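Local coordinates for protein Pyrsv_gp04 (Pyrobaculum spherical virus, PDB 2VXZ) that is of unknown function but probably acts as a viral transcriptional regulator that could bind DNA through an N-terminal winged-helix domain, at residues A[92-98]-A[148-153]; A[58-62]-A[129-134]; A[12-17]-A[44-48]; A[101-105]-A[120-124]. Residue numbers count along the deposited sequence, not the author numbering.

Interaction 1 of 4, residues A[92-98]-A[148-153]; sequences LKFISPP and ETVYLT
A short antiparallel two-stranded sheet in the probable transcriptional-regulator region joins 92-98 to 148-153. Phe-94 faces Leu-152 as a non-hydrogen-bonded pair (CA-CA 4.5 Å), and Ile-95 faces Tyr-151 as a hydrogen-bonded pair (CA-CA 5.2 Å), with Ile-95 N to Tyr-151 O 2.9 Å and Tyr-151 N to Ile-95 O 2.8 Å. Thr-153, the most covered residue, secures one end: its N reaches Lys-93 O at 3.2 Å, and its p rotamer sends OG1 to Leu-92 O at 2.7 Å. Ile-95 (extended backbone, chi1 t, chi2 t) lies on the same sheet face as Tyr-151 (chi1 m), CG2 to Tyr-151 CB 4.0 Å; Phe-94 (chi1 p) sits on the other face, CD1 to Val-150 CG1 3.8 Å. Glu-148 closes the far end. Its extended side chain (chi1 t, chi2 t) brings OE2 to Ser-96 OG at 2.6 Å, as acceptor, and to Pro-98 CG at 3.6 Å. Ser-96 is the N-cap of the helix that starts at Pro-97, its OG weakly capping Arg-99 N. The Ile-95/Tyr-151 face packs on Leu-135 of helix 125-139, where Asn-132 binds both Tyr-151 OH and Thr-149 OG1, while Ile-95 and Thr-153 also touch Val-87 of helix 69-89.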
loop_
_atom_site.group_PDB
_atom_site.type_symbol
_atom_site.label_atom_id
_atom_site.label_comp_id
_atom_site.label_asym_id
_atom_site.label_seq_id
_atom_site.Cartn_x
_atom_site.Cartn_y
_atom_site.Cartn_z
ATOM N N LEU A 92 -2.334 -19.206 11.602
ATOM C CA LEU A 92 -3.375 -19.303 10.581
ATOM C C LEU A 92 -3.026 -20.269 9.455
ATOM O O LEU A 92 -1.928 -20.236 8.900
ATOM C CB LEU A 92 -3.678 -17.919 10.002
ATOM C CG LEU A 92 -4.135 -16.849 11.001
ATOM C CD1 LEU A 92 -4.532 -15.586 10.263
ATOM C CD2 LEU A 92 -5.304 -17.337 11.883
ATOM N N LYS A 93 -3.999 -21.116 9.121
ATOM C CA LYS A 93 -3.875 -22.065 8.029
ATOM C C LYS A 93 -4.536 -21.521 6.761
ATOM O O LYS A 93 -4.340 -22.047 5.663
ATOM C CB LYS A 93 -4.499 -23.401 8.436
ATOM C CG LYS A 93 -3.937 -23.964 9.750
ATOM C CD LYS A 93 -2.418 -24.106 9.709
ATOM C CE LYS A 93 -1.821 -24.645 11.016
ATOM N NZ LYS A 93 -2.419 -24.009 12.232
ATOM N N PHE A 94 -5.301 -20.447 6.914
ATOM C CA PHE A 94 -5.905 -19.774 5.771
ATOM C C PHE A 94 -6.072 -18.309 6.116
ATOM O O PHE A 94 -6.078 -17.947 7.296
ATOM C CB PHE A 94 -7.267 -20.388 5.426
ATOM C CG PHE A 94 -8.308 -20.186 6.491
ATOM C CD1 PHE A 94 -9.166 -19.102 6.448
ATOM C CD2 PHE A 94 -8.401 -21.064 7.559
ATOM C CE1 PHE A 94 -10.115 -18.906 7.438
ATOM C CE2 PHE A 94 -9.331 -20.875 8.556
ATOM C CZ PHE A 94 -10.204 -19.798 8.495
ATOM N N ILE A 95 -6.226 -17.478 5.085
ATOM C CA ILE A 95 -6.372 -16.040 5.278
ATOM C C ILE A 95 -7.155 -15.435 4.109
ATOM O O ILE A 95 -7.105 -15.929 2.984
ATOM C CB ILE A 95 -4.989 -15.358 5.455
ATOM C CG1 ILE A 95 -5.150 -13.918 5.957
ATOM C CG2 ILE A 95 -4.190 -15.415 4.175
ATOM C CD1 ILE A 95 -3.942 -13.396 6.674
ATOM N N SER A 96 -7.919 -14.388 4.415
ATOM C CA SER A 96 -8.747 -13.680 3.461
ATOM C C SER A 96 -8.497 -12.175 3.645
ATOM O O SER A 96 -7.992 -11.758 4.675
ATOM C CB SER A 96 -10.224 -13.977 3.702
ATOM O OG SER A 96 -10.673 -13.472 4.965
ATOM N N PRO A 97 -8.847 -11.362 2.644
ATOM C CA PRO A 97 -8.613 -9.919 2.807
ATOM C C PRO A 97 -9.283 -9.287 4.039
ATOM O O PRO A 97 -8.640 -8.493 4.732
ATOM C CB PRO A 97 -9.113 -9.336 1.473
ATOM C CG PRO A 97 -8.978 -10.480 0.499
ATOM C CD PRO A 97 -9.358 -11.690 1.301
ATOM N N PRO A 98 -10.557 -9.632 4.331
ATOM C CA PRO A 98 -11.165 -9.055 5.528
ATOM C C PRO A 98 -10.487 -9.510 6.804
ATOM O O PRO A 98 -10.321 -8.728 7.725
ATOM C CB PRO A 98 -12.603 -9.584 5.475
ATOM C CG PRO A 98 -12.831 -9.934 4.073
ATOM C CD PRO A 98 -11.540 -10.440 3.579
ATOM N N GLU A 148 -15.788 -13.819 -0.728
ATOM C CA GLU A 148 -14.559 -13.586 0.003
ATOM C C GLU A 148 -13.498 -14.572 -0.500
ATOM O O GLU A 148 -13.746 -15.777 -0.579
ATOM C CB GLU A 148 -14.837 -13.782 1.491
ATOM C CG GLU A 148 -13.709 -13.421 2.429
ATOM C CD GLU A 148 -14.099 -13.656 3.876
ATOM O OE1 GLU A 148 -15.266 -14.017 4.127
ATOM O OE2 GLU A 148 -13.262 -13.486 4.771
ATOM N N THR A 149 -12.344 -14.045 -0.884
ATOM C CA THR A 149 -11.236 -14.874 -1.335
ATOM C C THR A 149 -10.576 -15.497 -0.122
ATOM O O THR A 149 -10.396 -14.835 0.881
ATOM C CB THR A 149 -10.154 -14.079 -2.114
ATOM O OG1 THR A 149 -9.922 -12.810 -1.483
ATOM C CG2 THR A 149 -10.570 -13.865 -3.552
ATOM N N VAL A 150 -10.237 -16.770 -0.217
ATOM C CA VAL A 150 -9.536 -17.459 0.848
ATOM C C VAL A 150 -8.259 -18.110 0.300
ATOM O O VAL A 150 -8.298 -18.857 -0.674
ATOM C CB VAL A 150 -10.431 -18.515 1.542
ATOM C CG1 VAL A 150 -9.681 -19.152 2.692
ATOM C CG2 VAL A 150 -11.721 -17.849 2.050
ATOM N N TYR A 151 -7.140 -17.792 0.947
ATOM C CA TYR A 151 -5.794 -18.236 0.562
ATOM C C TYR A 151 -5.309 -19.255 1.575
ATOM O O TYR A 151 -5.504 -19.067 2.765
ATOM C CB TYR A 151 -4.828 -17.030 0.557
ATOM C CG TYR A 151 -5.175 -16.029 -0.516
ATOM C CD1 TYR A 151 -4.613 -16.129 -1.781
ATOM C CD2 TYR A 151 -6.128 -15.033 -0.302
ATOM C CE1 TYR A 151 -4.972 -15.237 -2.803
ATOM C CE2 TYR A 151 -6.491 -14.143 -1.320
ATOM C CZ TYR A 151 -5.897 -14.249 -2.564
ATOM O OH TYR A 151 -6.264 -13.385 -3.583
ATOM N N LEU A 152 -4.661 -20.312 1.095
ATOM C CA LEU A 152 -4.068 -21.323 1.961
ATOM C C LEU A 152 -2.660 -20.873 2.293
ATOM O O LEU A 152 -1.849 -20.657 1.388
ATOM C CB LEU A 152 -4.032 -22.683 1.261
ATOM C CG LEU A 152 -5.378 -23.260 0.848
ATOM C CD1 LEU A 152 -5.186 -24.540 0.030
ATOM C CD2 LEU A 152 -6.246 -23.521 2.085
ATOM N N THR A 153 -2.364 -20.732 3.580
ATOM C CA THR A 153 -1.033 -20.256 3.982
ATOM C C THR A 153 0.052 -21.291 3.652
ATOM O O THR A 153 1.205 -20.930 3.396
ATOM C CB THR A 153 -0.992 -19.785 5.458
ATOM O OG1 THR A 153 -1.403 -20.846 6.329
ATOM C CG2 THR A 153 -1.886 -18.539 5.654
#

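Interaction 2 of 4, residues A[58-62]-A[129-134]; sequences AFGNV and SFLNHL
Gly-60, at the tip of a tight hairpin, lies over the face of the His-133 ring, CA 4.1 Å from the ring centroid in a CH-pi contact, while the edge of the same imidazole points at the face of Phe-59 (centroids 4.6 Å, planes at 65°). A type II' turn runs from Phe-59 to Val-62, Phe-59 N bonding Val-62 O at 2.9 Å; Gly-60 has phi/psi 73/-125, and a CB there would press on His-133 CB. The hairpin links strands 55-59 and 62-66, the wing position of a winged-helix fold, and docks on helix 125-139. Phe-59 (chi1 t), Phe-130 (t) and His-133 (t) form an aromatic cluster: Phe-59 CD2 is 3.3 Å from Phe-130 CE1, with the phenyl planes at 37°, and Phe-59 CZ is 4.1 Å from Leu-134 CB. Val-62 CG2 meets the Phe-130 ring edge at CD1, 3.7 Å. A water accepts from Asn-61 N (2.7 Å), donates to Phe-59 O (3.0 Å) and bonds Ser-129 OG (3.3 Å); Ser-129 OG lies 3.0 Å from Asn-61 OD1.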
loop_
_atom_site.group_PDB
_atom_site.type_symbol
_atom_site.label_atom_id
_atom_site.label_comp_id
_atom_site.label_asym_id
_atom_site.label_seq_id
_atom_site.Cartn_x
_atom_site.Cartn_y
_atom_site.Cartn_z
ATOM N N ALA A 58 1.763 -0.052 -10.162
ATOM C CA ALA A 58 0.410 -0.553 -10.013
ATOM C C ALA A 58 0.406 -1.639 -8.949
ATOM O O ALA A 58 1.242 -2.538 -8.967
ATOM C CB ALA A 58 -0.109 -1.103 -11.341
ATOM N N PHE A 59 -0.513 -1.522 -8.004
ATOM C CA PHE A 59 -0.641 -2.491 -6.931
ATOM C C PHE A 59 -2.116 -2.823 -6.802
ATOM O O PHE A 59 -2.810 -2.355 -5.896
ATOM C CB PHE A 59 -0.057 -1.940 -5.634
ATOM C CG PHE A 59 0.227 -2.996 -4.603
ATOM C CD1 PHE A 59 1.486 -3.586 -4.524
ATOM C CD2 PHE A 59 -0.761 -3.402 -3.714
ATOM C CE1 PHE A 59 1.757 -4.551 -3.580
ATOM C CE2 PHE A 59 -0.497 -4.378 -2.762
ATOM C CZ PHE A 59 0.765 -4.952 -2.693
ATOM N N GLY A 60 -2.578 -3.643 -7.739
ATOM C CA GLY A 60 -3.997 -3.915 -7.895
ATOM C C GLY A 60 -4.656 -2.695 -8.499
ATOM O O GLY A 60 -4.208 -2.200 -9.531
ATOM N N ASN A 61 -5.684 -2.187 -7.829
ATOM C CA ASN A 61 -6.429 -1.022 -8.306
ATOM C C ASN A 61 -5.917 0.320 -7.756
ATOM O O ASN A 61 -6.412 1.369 -8.160
ATOM C CB ASN A 61 -7.918 -1.188 -7.982
ATOM C CG ASN A 61 -8.525 -2.450 -8.592
ATOM O OD1 ASN A 61 -9.450 -3.037 -8.028
ATOM N ND2 ASN A 61 -8.011 -2.869 -9.747
ATOM N N VAL A 62 -4.945 0.293 -6.838
ATOM C CA VAL A 62 -4.265 1.511 -6.374
ATOM C C VAL A 62 -2.903 1.610 -7.054
ATOM O O VAL A 62 -2.369 0.619 -7.546
ATOM C CB VAL A 62 -4.041 1.553 -4.828
ATOM C CG1 VAL A 62 -5.246 1.014 -4.063
ATOM C CG2 VAL A 62 -2.785 0.792 -4.434
ATOM N N SER A 129 -9.280 -4.753 -1.863
ATOM C CA SER A 129 -8.628 -5.058 -3.133
ATOM C C SER A 129 -7.102 -4.973 -3.002
ATOM O O SER A 129 -6.370 -5.803 -3.548
ATOM C CB SER A 129 -9.143 -4.091 -4.209
ATOM O OG SER A 129 -8.607 -4.390 -5.484
ATOM N N PHE A 130 -6.630 -3.966 -2.267
ATOM C CA PHE A 130 -5.203 -3.781 -2.009
ATOM C C PHE A 130 -4.650 -4.986 -1.238
ATOM O O PHE A 130 -3.637 -5.568 -1.611
ATOM C CB PHE A 130 -4.986 -2.493 -1.208
ATOM C CG PHE A 130 -3.561 -2.249 -0.796
ATOM C CD1 PHE A 130 -2.691 -1.568 -1.637
ATOM C CD2 PHE A 130 -3.092 -2.670 0.438
ATOM C CE1 PHE A 130 -1.377 -1.321 -1.256
ATOM C CE2 PHE A 130 -1.799 -2.423 0.823
ATOM C CZ PHE A 130 -0.931 -1.749 -0.024
ATOM N N LEU A 131 -5.307 -5.339 -0.143
ATOM C CA LEU A 131 -4.861 -6.479 0.680
ATOM C C LEU A 131 -4.995 -7.831 -0.064
ATOM O O LEU A 131 -4.189 -8.751 0.140
ATOM C CB LEU A 131 -5.639 -6.505 1.993
ATOM C CG LEU A 131 -5.328 -5.345 2.948
ATOM C CD1 LEU A 131 -6.250 -5.406 4.137
ATOM C CD2 LEU A 131 -3.880 -5.354 3.401
ATOM N N ASN A 132 -6.007 -7.945 -0.924
ATOM C CA ASN A 132 -6.159 -9.123 -1.774
ATOM C C ASN A 132 -4.960 -9.265 -2.705
ATOM O O ASN A 132 -4.435 -10.351 -2.892
ATOM C CB ASN A 132 -7.431 -9.030 -2.614
ATOM C CG ASN A 132 -7.719 -10.300 -3.370
ATOM O OD1 ASN A 132 -7.866 -11.355 -2.771
ATOM N ND2 ASN A 132 -7.819 -10.205 -4.711
ATOM N N HIS A 133 -4.529 -8.146 -3.286
ATOM C CA HIS A 133 -3.380 -8.161 -4.180
ATOM C C HIS A 133 -2.120 -8.620 -3.442
ATOM O O HIS A 133 -1.333 -9.420 -3.965
ATOM C CB HIS A 133 -3.173 -6.777 -4.788
ATOM C CG HIS A 133 -2.122 -6.755 -5.847
ATOM N ND1 HIS A 133 -2.358 -7.179 -7.138
ATOM C CD2 HIS A 133 -0.823 -6.390 -5.797
ATOM C CE1 HIS A 133 -1.248 -7.056 -7.839
ATOM N NE2 HIS A 133 -0.299 -6.588 -7.048
ATOM N N LEU A 134 -1.952 -8.127 -2.218
ATOM C CA LEU A 134 -0.823 -8.495 -1.366
ATOM C C LEU A 134 -0.868 -9.985 -1.047
ATOM O O LEU A 134 0.155 -10.689 -1.114
ATOM C CB LEU A 134 -0.850 -7.662 -0.073
ATOM C CG LEU A 134 0.286 -7.844 0.948
ATOM C CD1 LEU A 134 1.674 -7.669 0.316
ATOM C CD2 LEU A 134 0.115 -6.898 2.145
HETATM O O HOH W 1 -5.687 -2.941 -5.204
#

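Interaction 3 of 4, residues A[12-17]-A[44-48]; sequences RLRDIL and LIYVL
The first and third helices of a winged-helix fold meet here: helix 7-20 and helix 38-50, the latter at the position of the recognition helix in DNA-binding relatives. Segments 12-17 and 44-48 cross at -78°, axes 10.2 Å apart at closest approach, with Leu-13 and Leu-44 the nearest CA pair (6.4 Å). No hydrogen bond crosses; the contact is aliphatic, and its leucines and Ile-16 all adopt the m,t rotamer. Leu-44 points at the first helix: its CD1 touches Arg-12 CB at 3.6 Å, its CD2 meets Leu-13 CD2 at 3.6 Å, and its CB packs on Ile-16 CD1 at 3.5 Å. The Arg-12 guanidinium leads away to Leu-34 O. Ile-45 turns from the interface and touches Thr-27 of helix 27-34, the helix that also meets Ile-16 through Ile-30 and Leu-34. Val-47 adds a looser edge, CG1 to Leu-13 CD2 4.2 Å. Leu-48, the most covered residue, sits among three partners: CG against Leu-13 CD2 (3.7 Å), CD1 against Ile-16 CG2 (3.7 Å) and CD2 against Leu-17 CD1 (3.9 Å).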
loop_
_atom_site.group_PDB
_atom_site.type_symbol
_atom_site.label_atom_id
_atom_site.label_comp_id
_atom_site.label_asym_id
_atom_site.label_seq_id
_atom_site.Cartn_x
_atom_site.Cartn_y
_atom_site.Cartn_z
ATOM N N ARG A 12 4.810 22.217 -3.246
ATOM C CA ARG A 12 4.125 20.933 -3.256
ATOM C C ARG A 12 4.988 19.788 -3.774
ATOM O O ARG A 12 4.931 18.704 -3.245
ATOM C CB ARG A 12 2.829 21.021 -4.074
ATOM C CG ARG A 12 1.838 22.073 -3.568
ATOM C CD ARG A 12 1.593 22.007 -2.087
ATOM N NE ARG A 12 0.190 22.283 -1.755
ATOM C CZ ARG A 12 -0.447 21.766 -0.707
ATOM N NH1 ARG A 12 0.190 20.976 0.135
ATOM N NH2 ARG A 12 -1.719 22.053 -0.485
ATOM N N LEU A 13 5.790 20.030 -4.807
ATOM C CA LEU A 13 6.691 18.991 -5.316
ATOM C C LEU A 13 7.677 18.583 -4.235
ATOM O O LEU A 13 7.924 17.397 -4.023
ATOM C CB LEU A 13 7.456 19.486 -6.539
ATOM C CG LEU A 13 6.617 19.688 -7.798
ATOM C CD1 LEU A 13 7.453 20.344 -8.885
ATOM C CD2 LEU A 13 6.012 18.386 -8.299
ATOM N N ARG A 14 8.233 19.589 -3.561
ATOM C CA ARG A 14 9.190 19.412 -2.462
ATOM C C ARG A 14 8.558 18.593 -1.327
ATOM O O ARG A 14 9.160 17.647 -0.800
ATOM C CB ARG A 14 9.580 20.823 -1.984
ATOM C CG ARG A 14 10.686 20.966 -0.997
ATOM C CD ARG A 14 11.013 22.465 -0.831
ATOM N NE ARG A 14 11.991 22.963 -1.810
ATOM C CZ ARG A 14 12.206 24.251 -2.087
ATOM N NH1 ARG A 14 11.491 25.209 -1.500
ATOM N NH2 ARG A 14 13.138 24.589 -2.971
ATOM N N ASP A 15 7.332 18.949 -0.976
ATOM C CA ASP A 15 6.599 18.255 0.070
ATOM C C ASP A 15 6.299 16.796 -0.258
ATOM O O ASP A 15 6.413 15.947 0.618
ATOM C CB ASP A 15 5.302 18.985 0.405
ATOM C CG ASP A 15 5.544 20.335 1.089
ATOM O OD1 ASP A 15 6.688 20.660 1.473
ATOM O OD2 ASP A 15 4.571 21.077 1.216
ATOM N N ILE A 16 5.955 16.499 -1.509
ATOM C CA ILE A 16 5.650 15.117 -1.897
ATOM C C ILE A 16 6.927 14.279 -1.783
ATOM O O ILE A 16 6.915 13.186 -1.221
ATOM C CB ILE A 16 5.069 15.038 -3.325
ATOM C CG1 ILE A 16 3.672 15.666 -3.372
ATOM C CG2 ILE A 16 4.971 13.576 -3.801
ATOM C CD1 ILE A 16 3.135 15.871 -4.801
ATOM N N LEU A 17 8.032 14.800 -2.302
ATOM C CA LEU A 17 9.312 14.082 -2.224
ATOM C C LEU A 17 9.736 13.834 -0.769
ATOM O O LEU A 17 10.233 12.756 -0.428
ATOM C CB LEU A 17 10.393 14.836 -2.994
ATOM C CG LEU A 17 10.208 14.841 -4.521
ATOM C CD1 LEU A 17 11.299 15.688 -5.189
ATOM C CD2 LEU A 17 10.190 13.429 -5.112
ATOM N N LEU A 44 0.845 16.678 -9.921
ATOM C CA LEU A 44 2.171 16.846 -9.320
ATOM C C LEU A 44 2.994 15.568 -9.410
ATOM O O LEU A 44 4.202 15.615 -9.654
ATOM C CB LEU A 44 2.040 17.263 -7.871
ATOM C CG LEU A 44 1.546 18.689 -7.661
ATOM C CD1 LEU A 44 0.970 18.868 -6.256
ATOM C CD2 LEU A 44 2.646 19.701 -7.942
ATOM N N ILE A 45 2.345 14.427 -9.196
ATOM C CA ILE A 45 3.031 13.145 -9.284
ATOM C C ILE A 45 3.482 12.900 -10.715
ATOM O O ILE A 45 4.591 12.419 -10.958
ATOM C CB ILE A 45 2.161 11.993 -8.761
ATOM C CG1 ILE A 45 2.041 12.109 -7.232
ATOM C CG2 ILE A 45 2.789 10.644 -9.138
ATOM C CD1 ILE A 45 0.816 11.469 -6.631
ATOM N N TYR A 46 2.638 13.270 -11.671
ATOM C CA TYR A 46 3.007 13.226 -13.075
ATOM C C TYR A 46 4.265 14.054 -13.390
ATOM O O TYR A 46 5.172 13.595 -14.107
ATOM C CB TYR A 46 1.830 13.713 -13.919
ATOM C CG TYR A 46 2.134 13.822 -15.391
ATOM C CD1 TYR A 46 2.265 12.686 -16.179
ATOM C CD2 TYR A 46 2.284 15.056 -15.999
ATOM C CE1 TYR A 46 2.546 12.786 -17.536
ATOM C CE2 TYR A 46 2.562 15.163 -17.354
ATOM C CZ TYR A 46 2.693 14.023 -18.110
ATOM O OH TYR A 46 2.963 14.142 -19.458
ATOM N N VAL A 47 4.314 15.276 -12.875
ATOM C CA VAL A 47 5.472 16.127 -13.081
ATOM C C VAL A 47 6.742 15.464 -12.522
ATOM O O VAL A 47 7.782 15.473 -13.179
ATOM C CB VAL A 47 5.258 17.520 -12.460
ATOM C CG1 VAL A 47 6.560 18.309 -12.423
ATOM C CG2 VAL A 47 4.191 18.286 -13.250
ATOM N N LEU A 48 6.648 14.910 -11.316
ATOM C CA LEU A 48 7.782 14.189 -10.696
ATOM C C LEU A 48 8.226 12.970 -11.516
ATOM O O LEU A 48 9.434 12.715 -11.662
ATOM C CB LEU A 48 7.449 13.763 -9.264
ATOM C CG LEU A 48 7.344 14.898 -8.239
ATOM C CD1 LEU A 48 6.815 14.363 -6.901
ATOM C CD2 LEU A 48 8.687 15.628 -8.039
#

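Interaction 4 of 4, residues A[101-105]-A[120-124]; sequences HDLII and IAHRT
His-101 NE2 donates to Ile-120 O at 2.6 Å, while His-101 ND1 accepts from Arg-123, NE at 3.0 Å and NH2 at 3.3 Å, so the imidazole bridges two points of one loop. Arg-123 NH2 also forms a salt bridge with Asp-102 OD1, 3.0 Å. The contact ties helix 97-106 to the irregular loop that enters helix 125-139: Arg-123 (phi/psi -82/90) centres an inverse gamma turn, and Thr-124 is the N-cap, its OG1 bonding Ile-127 N. These parts belong to a region related to viral transcriptional regulators of the helix-turn-helix clan. His-101 (chi1 t) points at the loop; Arg-123 (chi1 t, chi2 t, chi3 m) bends its guanidinium, with His-101 ND1 and Asp-102 OD1 near its plane. A water accepts from Arg-123 NH1 at 3.1 Å and gives a weak bond to Asp-102 OD1 at 2.7 Å. Further out, Ile-104 and Ile-120 pack with Leu-131 and Ile-127 of helix 125-139, respectively. Ile-104 CG2 stands 4.3 Å from Ile-120 CG1, and Ile-105 CG2 rests 3.7 Å from Ile-120 O.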
loop_
_atom_site.group_PDB
_atom_site.type_symbol
_atom_site.label_atom_id
_atom_site.label_comp_id
_atom_site.label_asym_id
_atom_site.label_seq_id
_atom_site.Cartn_x
_atom_site.Cartn_y
_atom_site.Cartn_z
ATOM N N HIS A 101 -7.286 -7.572 7.052
ATOM C CA HIS A 101 -7.592 -6.210 7.482
ATOM C C HIS A 101 -7.811 -6.159 8.994
ATOM O O HIS A 101 -7.260 -5.286 9.691
ATOM C CB HIS A 101 -8.809 -5.621 6.771
ATOM C CG HIS A 101 -9.044 -4.178 7.101
ATOM N ND1 HIS A 101 -10.086 -3.746 7.891
ATOM C CD2 HIS A 101 -8.340 -3.070 6.771
ATOM C CE1 HIS A 101 -10.028 -2.434 8.017
ATOM N NE2 HIS A 101 -8.973 -1.999 7.353
ATOM N N ASP A 102 -8.604 -7.100 9.503
ATOM C CA ASP A 102 -8.912 -7.117 10.919
ATOM C C ASP A 102 -7.650 -7.336 11.751
ATOM O O ASP A 102 -7.470 -6.671 12.777
ATOM C CB ASP A 102 -9.932 -8.193 11.241
ATOM C CG ASP A 102 -10.814 -7.829 12.425
ATOM O OD1 ASP A 102 -11.487 -6.775 12.389
ATOM O OD2 ASP A 102 -10.836 -8.601 13.389
ATOM N N LEU A 103 -6.767 -8.239 11.319
ATOM C CA LEU A 103 -5.524 -8.464 12.078
ATOM C C LEU A 103 -4.626 -7.221 12.058
ATOM O O LEU A 103 -3.968 -6.901 13.059
ATOM C CB LEU A 103 -4.744 -9.677 11.569
ATOM C CG LEU A 103 -5.393 -11.037 11.823
ATOM C CD1 LEU A 103 -4.656 -12.094 11.050
ATOM C CD2 LEU A 103 -5.408 -11.358 13.334
ATOM N N ILE A 104 -4.594 -6.529 10.929
ATOM C CA ILE A 104 -3.779 -5.319 10.804
ATOM C C ILE A 104 -4.276 -4.219 11.727
ATOM O O ILE A 104 -3.507 -3.686 12.494
ATOM C CB ILE A 104 -3.733 -4.816 9.364
ATOM C CG1 ILE A 104 -2.906 -5.757 8.500
ATOM C CG2 ILE A 104 -3.166 -3.413 9.283
ATOM C CD1 ILE A 104 -3.096 -5.496 6.983
ATOM N N ILE A 105 -5.563 -3.899 11.690
ATOM C CA ILE A 105 -6.043 -2.746 12.468
ATOM C C ILE A 105 -6.026 -2.991 13.977
ATOM O O ILE A 105 -5.963 -2.027 14.755
ATOM C CB ILE A 105 -7.437 -2.223 12.008
ATOM C CG1 ILE A 105 -8.517 -3.287 12.191
ATOM C CG2 ILE A 105 -7.358 -1.676 10.581
ATOM C CD1 ILE A 105 -9.904 -2.834 11.781
ATOM N N ILE A 120 -6.083 2.954 5.854
ATOM C CA ILE A 120 -6.413 1.581 6.250
ATOM C C ILE A 120 -7.493 1.486 7.349
ATOM O O ILE A 120 -7.994 0.393 7.619
ATOM C CB ILE A 120 -5.104 0.848 6.721
ATOM C CG1 ILE A 120 -5.209 -0.681 6.629
ATOM C CG2 ILE A 120 -4.720 1.283 8.122
ATOM C CD1 ILE A 120 -4.553 -1.281 5.422
ATOM N N ALA A 121 -7.875 2.612 7.957
ATOM C CA ALA A 121 -8.722 2.588 9.161
ATOM C C ALA A 121 -10.036 1.843 8.950
ATOM O O ALA A 121 -10.485 1.113 9.833
ATOM C CB ALA A 121 -9.012 4.011 9.646
ATOM N N HIS A 122 -10.633 2.043 7.777
ATOM C CA HIS A 122 -11.967 1.535 7.476
ATOM C C HIS A 122 -11.892 0.424 6.438
ATOM O O HIS A 122 -11.051 0.456 5.540
ATOM C CB HIS A 122 -12.851 2.688 6.988
ATOM C CG HIS A 122 -13.018 3.777 8.001
ATOM N ND1 HIS A 122 -13.660 3.576 9.199
ATOM C CD2 HIS A 122 -12.601 5.064 8.009
ATOM C CE1 HIS A 122 -13.645 4.695 9.897
ATOM N NE2 HIS A 122 -13.006 5.613 9.200
ATOM N N ARG A 123 -12.756 -0.577 6.589
ATOM C CA ARG A 123 -12.782 -1.711 5.664
ATOM C C ARG A 123 -13.579 -1.329 4.423
ATOM O O ARG A 123 -14.798 -1.486 4.353
ATOM C CB ARG A 123 -13.379 -2.946 6.331
ATOM C CG ARG A 123 -13.272 -4.209 5.490
ATOM C CD ARG A 123 -13.525 -5.436 6.349
ATOM N NE ARG A 123 -12.627 -5.383 7.488
ATOM C CZ ARG A 123 -12.790 -6.028 8.632
ATOM N NH1 ARG A 123 -13.806 -6.853 8.799
ATOM N NH2 ARG A 123 -11.922 -5.850 9.608
ATOM N N THR A 124 -12.866 -0.783 3.452
ATOM C CA THR A 124 -13.470 -0.348 2.215
ATOM C C THR A 124 -13.171 -1.342 1.110
ATOM O O THR A 124 -12.268 -2.186 1.228
ATOM C CB THR A 124 -12.927 1.015 1.802
ATOM O OG1 THR A 124 -11.522 0.892 1.551
ATOM C CG2 THR A 124 -13.191 2.065 2.891
HETATM O O HOH W 2 -13.951 -7.726 11.727
#

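Overall arrangement
Interaction 3 belongs to the N-terminal winged-helix part, where a Cys-24 to Cys-66 disulfide is also seen; it stands apart, with nearest atoms about 11 Å from interaction 2 and about 24 Å from interaction 1. Interaction 2 is the junction, carrying the wing hairpin onto helix 125-139. That helix also serves the C-terminal contacts: Asn-132 OD1 lies 2.7 Å from Tyr-151 OH and 2.8 Å from Thr-149 OG1 of interaction 1, and Leu-131 CD2 lies 3.7 Å from Ile-104 CD1 of interaction 4. Interactions 1 and 4 share helix 97-106, with centres about 15 Å apart, and interaction 4 is nested in the loop closed by interaction 1.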